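Local coordinates for putative secreted protein (PDB 4PEY) that hydrolyses beta-1,3-glucans such as laminarin from their non-reducing ends, releasing glucose and laminaribiose, as a secreted exo-glucanase of glycoside hydrolase family 55, at residues A[43-46]-A[47-50]; A[300-303]-A[304-307]; A[400-403]-A[404-407]. The protein carries 1 engineered substitution. All blocks are in the same frame, centred on the assembly; numbering follows the deposited sequence. Where two conformers were deposited one is given.

Contact 1: residues A[43-46]-A[47-50]; sequences RKQE and SNQF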
# COMPACT_ATOMS: atom_id res chain seq x y z
N ARG A 43 -13.82 13.53 14.25
CA ARG A 43 -13.48 14.90 14.64
C ARG A 43 -12.04 14.98 15.13
O ARG A 43 -11.31 15.92 14.81
CB ARG A 43 -14.43 15.44 15.71
CG ARG A 43 -15.83 15.78 15.19
CD ARG A 43 -16.61 16.66 16.18
NE ARG A 43 -16.77 16.04 17.49
CZ ARG A 43 -17.75 15.20 17.82
NH1 ARG A 43 -17.81 14.69 19.04
NH2 ARG A 43 -18.68 14.88 16.92
N LYS A 44 -11.62 13.97 15.90
CA LYS A 44 -10.26 13.93 16.42
C LYS A 44 -9.23 13.59 15.34
O LYS A 44 -8.10 14.07 15.40
CB LYS A 44 -10.15 12.91 17.56
CG LYS A 44 -10.84 13.35 18.83
CD LYS A 44 -10.66 12.33 19.95
CE LYS A 44 -11.31 11.00 19.61
NZ LYS A 44 -11.30 10.06 20.78
N GLN A 45 -9.62 12.79 14.35
CA GLN A 45 -8.65 12.24 13.38
C GLN A 45 -8.65 12.92 12.02
O GLN A 45 -7.73 12.72 11.23
CB GLN A 45 -8.90 10.74 13.18
CG GLN A 45 -8.56 9.91 14.40
CD GLN A 45 -7.17 10.21 14.93
OE1 GLN A 45 -7.00 10.90 15.94
NE2 GLN A 45 -6.17 9.73 14.22
N GLU A 46 -9.67 13.73 11.75
CA GLU A 46 -9.85 14.36 10.44
C GLU A 46 -8.58 15.04 9.90
O GLU A 46 -8.18 14.79 8.75
CB GLU A 46 -10.98 15.40 10.51
CG GLU A 46 -11.22 16.13 9.20
CD GLU A 46 -12.39 17.08 9.28
OE1 GLU A 46 -12.78 17.47 10.40
OE2 GLU A 46 -12.91 17.46 8.22
N SER A 47 -7.95 15.88 10.70
CA SER A 47 -6.75 16.57 10.22
C SER A 47 -5.51 16.16 11.02
O SER A 47 -4.50 16.85 11.01
CB SER A 47 -6.94 18.09 10.30
OG SER A 47 -7.22 18.50 11.62
N ASN A 48 -5.61 15.02 11.70
CA ASN A 48 -4.51 14.54 12.55
C ASN A 48 -3.47 13.77 11.74
O ASN A 48 -3.27 12.57 11.95
CB ASN A 48 -5.09 13.66 13.67
CG ASN A 48 -4.14 13.51 14.85
OD1 ASN A 48 -3.04 14.06 14.86
ND2 ASN A 48 -4.58 12.76 15.85
N GLN A 49 -2.81 14.46 10.81
CA GLN A 49 -1.99 13.78 9.81
C GLN A 49 -0.78 13.07 10.42
O GLN A 49 -0.38 12.00 9.94
CB GLN A 49 -1.53 14.77 8.72
CG GLN A 49 -0.67 14.08 7.67
CD GLN A 49 -0.38 14.91 6.42
OE1 GLN A 49 0.22 14.41 5.47
NE2 GLN A 49 -0.80 16.17 6.42
N PHE A 50 -0.20 13.64 11.47
CA PHE A 50 1.02 13.07 12.04
C PHE A 50 0.95 12.74 13.53
O PHE A 50 1.97 12.50 14.16
CB PHE A 50 2.20 14.03 11.79
CG PHE A 50 2.52 14.22 10.33
CD1 PHE A 50 3.05 13.18 9.58
CD2 PHE A 50 2.30 15.45 9.71
CE1 PHE A 50 3.35 13.35 8.24
CE2 PHE A 50 2.60 15.63 8.36
CZ PHE A 50 3.13 14.58 7.63
O HOH W 1 -8.68 16.58 13.43

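Contact 2: residues A[300-303]-A[304-307]; sequences IDRA and NTVA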
# COMPACT_ATOMS: atom_id res chain seq x y z
N ILE A 300 10.54 -12.63 12.74
CA ILE A 300 9.56 -13.65 12.40
C ILE A 300 10.26 -14.76 11.62
O ILE A 300 10.48 -14.63 10.42
CB ILE A 300 8.39 -13.06 11.59
CG1 ILE A 300 7.72 -11.93 12.37
CG2 ILE A 300 7.37 -14.15 11.22
CD1 ILE A 300 6.62 -11.24 11.60
N ASP A 301 10.63 -15.83 12.33
CA ASP A 301 11.41 -16.91 11.72
C ASP A 301 10.70 -18.26 11.91
O ASP A 301 11.34 -19.30 12.11
CB ASP A 301 12.82 -16.97 12.31
CG ASP A 301 13.78 -17.75 11.43
OD1 ASP A 301 13.51 -17.85 10.21
OD2 ASP A 301 14.80 -18.26 11.95
N ARG A 302 9.38 -18.21 11.83
CA ARG A 302 8.55 -19.41 11.90
C ARG A 302 7.64 -19.40 10.68
O ARG A 302 6.97 -18.40 10.41
CB ARG A 302 7.73 -19.44 13.18
CG ARG A 302 7.03 -20.76 13.42
CD ARG A 302 6.06 -20.69 14.60
NE ARG A 302 4.74 -20.21 14.19
CZ ARG A 302 4.18 -19.08 14.61
NH1 ARG A 302 2.97 -18.75 14.18
NH2 ARG A 302 4.80 -18.30 15.48
N ALA A 303 7.61 -20.50 9.94
CA ALA A 303 6.76 -20.60 8.76
C ALA A 303 5.29 -20.34 9.08
O ALA A 303 4.80 -20.70 10.16
CB ALA A 303 6.92 -21.96 8.11
N ASN A 304 4.60 -19.67 8.15
CA ASN A 304 3.16 -19.44 8.22
C ASN A 304 2.70 -18.46 9.31
O ASN A 304 1.51 -18.35 9.59
CB ASN A 304 2.42 -20.77 8.38
CG ASN A 304 2.32 -21.51 7.07
OD1 ASN A 304 1.99 -20.91 6.04
ND2 ASN A 304 2.64 -22.80 7.09
N THR A 305 3.64 -17.73 9.89
CA THR A 305 3.28 -16.76 10.91
C THR A 305 2.52 -15.59 10.30
O THR A 305 2.98 -14.99 9.32
CB THR A 305 4.52 -16.19 11.64
OG1 THR A 305 5.28 -17.25 12.22
CG2 THR A 305 4.11 -15.23 12.74
N VAL A 306 1.36 -15.29 10.88
CA VAL A 306 0.59 -14.10 10.52
C VAL A 306 0.97 -12.96 11.46
O VAL A 306 0.97 -13.13 12.68
CB VAL A 306 -0.94 -14.36 10.61
CG1 VAL A 306 -1.73 -13.09 10.33
CG2 VAL A 306 -1.35 -15.47 9.65
N ALA A 307 1.28 -11.80 10.89
CA ALA A 307 1.53 -10.60 11.68
C ALA A 307 0.58 -9.54 11.15
O ALA A 307 0.84 -8.93 10.11
CB ALA A 307 2.98 -10.15 11.58

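Contact 3: residues A[400-403]-A[404-407]; sequences WVWR and ADHG. With BGC (beta-D-glucopyranose), chain B.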
# COMPACT_ATOMS: atom_id res chain seq x y z
N TRP A 400 3.24 1.31 0.31
CA TRP A 400 3.61 2.70 0.10
C TRP A 400 4.85 2.93 0.91
O TRP A 400 4.81 2.86 2.15
CB TRP A 400 2.52 3.69 0.53
CG TRP A 400 2.77 5.16 0.19
CD1 TRP A 400 3.38 5.67 -0.93
CD2 TRP A 400 2.39 6.31 0.98
NE1 TRP A 400 3.39 7.06 -0.89
CE2 TRP A 400 2.78 7.47 0.27
CE3 TRP A 400 1.74 6.46 2.21
CZ2 TRP A 400 2.54 8.75 0.76
CZ3 TRP A 400 1.51 7.74 2.70
CH2 TRP A 400 1.92 8.87 1.98
N VAL A 401 5.95 3.19 0.22
CA VAL A 401 7.24 3.40 0.86
C VAL A 401 7.58 4.86 0.56
O VAL A 401 7.81 5.22 -0.59
CB VAL A 401 8.30 2.41 0.33
CG1 VAL A 401 9.66 2.66 0.96
CG2 VAL A 401 7.84 0.98 0.59
N TRP A 402 7.58 5.68 1.61
CA TRP A 402 7.47 7.13 1.44
C TRP A 402 8.46 7.92 2.27
O TRP A 402 8.36 7.96 3.50
CB TRP A 402 6.04 7.56 1.81
CG TRP A 402 5.66 9.03 1.68
CD1 TRP A 402 5.43 9.72 0.52
CD2 TRP A 402 5.38 9.94 2.75
NE1 TRP A 402 5.04 11.02 0.81
CE2 TRP A 402 5.01 11.18 2.17
CE3 TRP A 402 5.42 9.84 4.15
CZ2 TRP A 402 4.66 12.29 2.93
CZ3 TRP A 402 5.09 10.95 4.90
CH2 TRP A 402 4.72 12.16 4.30
N ARG A 403 9.42 8.55 1.60
CA ARG A 403 10.24 9.56 2.25
C ARG A 403 9.40 10.85 2.30
O ARG A 403 8.94 11.33 1.26
CB ARG A 403 11.57 9.78 1.52
CG ARG A 403 12.35 10.96 2.08
CD ARG A 403 13.74 11.14 1.47
NE ARG A 403 14.31 12.39 1.94
CZ ARG A 403 14.34 13.53 1.25
NH1 ARG A 403 13.89 13.59 0.00
NH2 ARG A 403 14.85 14.61 1.81
N ALA A 404 9.17 11.38 3.50
CA ALA A 404 8.24 12.50 3.66
C ALA A 404 8.68 13.74 2.86
O ALA A 404 9.84 14.14 2.91
CB ALA A 404 8.08 12.87 5.13
N ASP A 405 7.73 14.33 2.14
CA ASP A 405 7.95 15.58 1.41
C ASP A 405 7.42 16.79 2.16
O ASP A 405 7.67 17.93 1.76
CB ASP A 405 7.25 15.51 0.06
CG ASP A 405 5.77 15.31 0.21
OD1 ASP A 405 5.01 16.31 0.16
OD2 ASP A 405 5.37 14.15 0.45
N HIS A 406 6.64 16.55 3.21
CA HIS A 406 6.08 17.63 4.01
C HIS A 406 5.92 17.14 5.44
O HIS A 406 6.04 15.94 5.70
CB HIS A 406 4.73 18.10 3.44
CG HIS A 406 3.66 17.05 3.46
ND1 HIS A 406 3.46 16.16 2.42
CD2 HIS A 406 2.72 16.75 4.40
CE1 HIS A 406 2.46 15.36 2.73
NE2 HIS A 406 1.99 15.69 3.92
N GLY A 407 5.67 18.07 6.36
CA GLY A 407 5.58 17.74 7.77
C GLY A 407 6.78 18.25 8.54
O GLY A 407 7.50 19.14 8.08
C2 BGC B . 2.67 13.02 -3.63
C3 BGC B . 2.71 12.68 -2.15
C4 BGC B . 2.80 13.96 -1.33
C5 BGC B . 1.64 14.88 -1.69
C6 BGC B . 1.69 16.15 -0.86
C1 BGC B . 1.66 14.13 -3.95
O2 BGC B . 2.37 11.84 -4.37
O3 BGC B . 3.83 11.87 -1.87
O4 BGC B . 2.79 13.67 0.05
O5 BGC B . 1.77 15.22 -3.05
O6 BGC B . 2.78 16.95 -1.29

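Contact 1: residues A[43-46]-A[47-50]
Q45 and N48 meet through their side-chain amides across a type I beta turn, the turn by which the chain leaves helix 34-45. N48 ND2 donates to Q45 OE1 over 3.1 Å with an N-H...O angle of 161°, so the bond is fairly straight. The two amide planes stand 65° apart: Q45 OE1 lies nearly in the amide plane of N48, whereas ND2 approaches the Q45 amide tilted out of its carbonyl plane. The bend at chi2 of Q45 turns its amide back beside the turn, and on N48 CG stands opposite the backbone N (chi1 -161°), which brings ND2 to that oxygen.

The backbone bond that closes the turn, N48 N to Q45 O, measures 3.2 Å. Q45 and N48, the first and last residues of the turn, are therefore tied twice, once by backbone and once by side chains, which would limit rotation of both amides. The other end of the Q45 amide is also held, because its NE2 donates to the carbonyl of F73. Alongside, N48 CB rests against K44 O at 3.5 Å. The lysine's own ammonium group reaches Y55 OH instead. N48, which ends the beta turn, is also the centre of an inverse gamma turn, whose Q49 N to S47 O bond is weak.

A water bridges two backbone atoms four residues apart: it accepts from S47 N at 2.9 Å and donates to R43 O at 3.0 Å.

Contact 2: residues A[300-303]-A[304-307]
T305 and R302 close a type II beta turn that joins strand 298-300 to strand 306-309, and so links strands on successive faces of the parallel beta-helix. N304 occupies the third position of this turn with phi 70°, the positive phi that a type II turn requires there; its OD1 is hydrogen-bonded to N364 ND2. T305 follows and supplies both bonds to R302 O. Its hydroxyl donates to that oxygen over 2.7 Å, arriving 43° out of the carbonyl plane, while T305 N reaches R302 O only weakly at 3.4 Å. One carbonyl thus takes two bonds from one residue, the side-chain bond being much the shorter.

The R302 chain bends at chi3 (87°) so that its guanidinium lies over T305, with OG1 above the centre of the group, 3.2 Å from CZ. This is a contact with the face and not a hydrogen bond; R302 NH2 spends its N-H groups on backbone carbonyls outside the turn. T305 CB, on its other flank, touches I300 CG2 at 3.5 Å. Two residues on, A307 brings its CB to 3.8 Å from I300 CD1.

The turn is tied into the neighbouring coils of the beta-helix: I300 bonds through its backbone to K325 and G327, T305 to K333 and V306 to L285, while R302 NH2 joins V279 O near the end of helix 272-280 and L283 O just ahead of strand 284-287.

Contact 3: residues A[400-403]-A[404-407]
W402 carries CG opposite the backbone N (chi1 -178°), while D405 and H406 both place CG between N and the carbonyl carbon, and these torsions bring indole, carboxylate and imidazole together at a glucose. The site lies where strand 399-403 of this parallel beta-helix gives way to a loop, within the experimentally established substrate-binding site.

W402 presents its NE1 edge to the sugar, donating to BGC O3 at 3.1 Å; the bond from NE1 to D405 OD2 is weak and strongly bent. The indole and carboxylate planes are nearly perpendicular. D405 grips the glucose twice, accepting from BGC O4 at OD2 and from BGC O6 at OD1, each over 2.7 Å. E436, H437 and Q130 supply further hydrogen bonds to this sugar.

Both faces of the indole are covered. A404 CA sits 3.5 Å from the centroid of the six-membered ring, almost on its normal, a CH-pi contact, and W400 CH2 lies against the opposite face. H406 meets the indole in an offset edge-to-face pair, the W402 edge directed at the imidazole face with planes at 65°. An alanine in place of W402 would probably leave BGC O3 without its indole N-H donor and open a gap between A404 and W400.

H406, itself lining the pocket with CE1 3.2 Å from BGC O4, also helps to orient the D405 carboxylate: its ND1 donates to D405 OD1 over 2.7 Å at 172°, with that oxygen lying in the imidazole plane.

In the fold
Along the chain the order is contact 1, contact 2, contact 3. Contact 1 ends helix 34-45 in the N-terminal half, whereas contacts 2 and 3 lie in the C-terminal half and share one set of beta-helical strands, through 306-309 and 399-403; their centres are about 28 Å apart and their nearest atoms about 14 Å. Contacts 1 and 3, with centres about 17 Å apart, touch: Q49 OE1 is hydrogen-bonded to H406 NE2 at 2.7 Å, and F50 packs on H406 and G407. The two halves of the chain thus meet beside the substrate pocket, while contact 2, about 33 Å from contact 1 between centres, lies away from it.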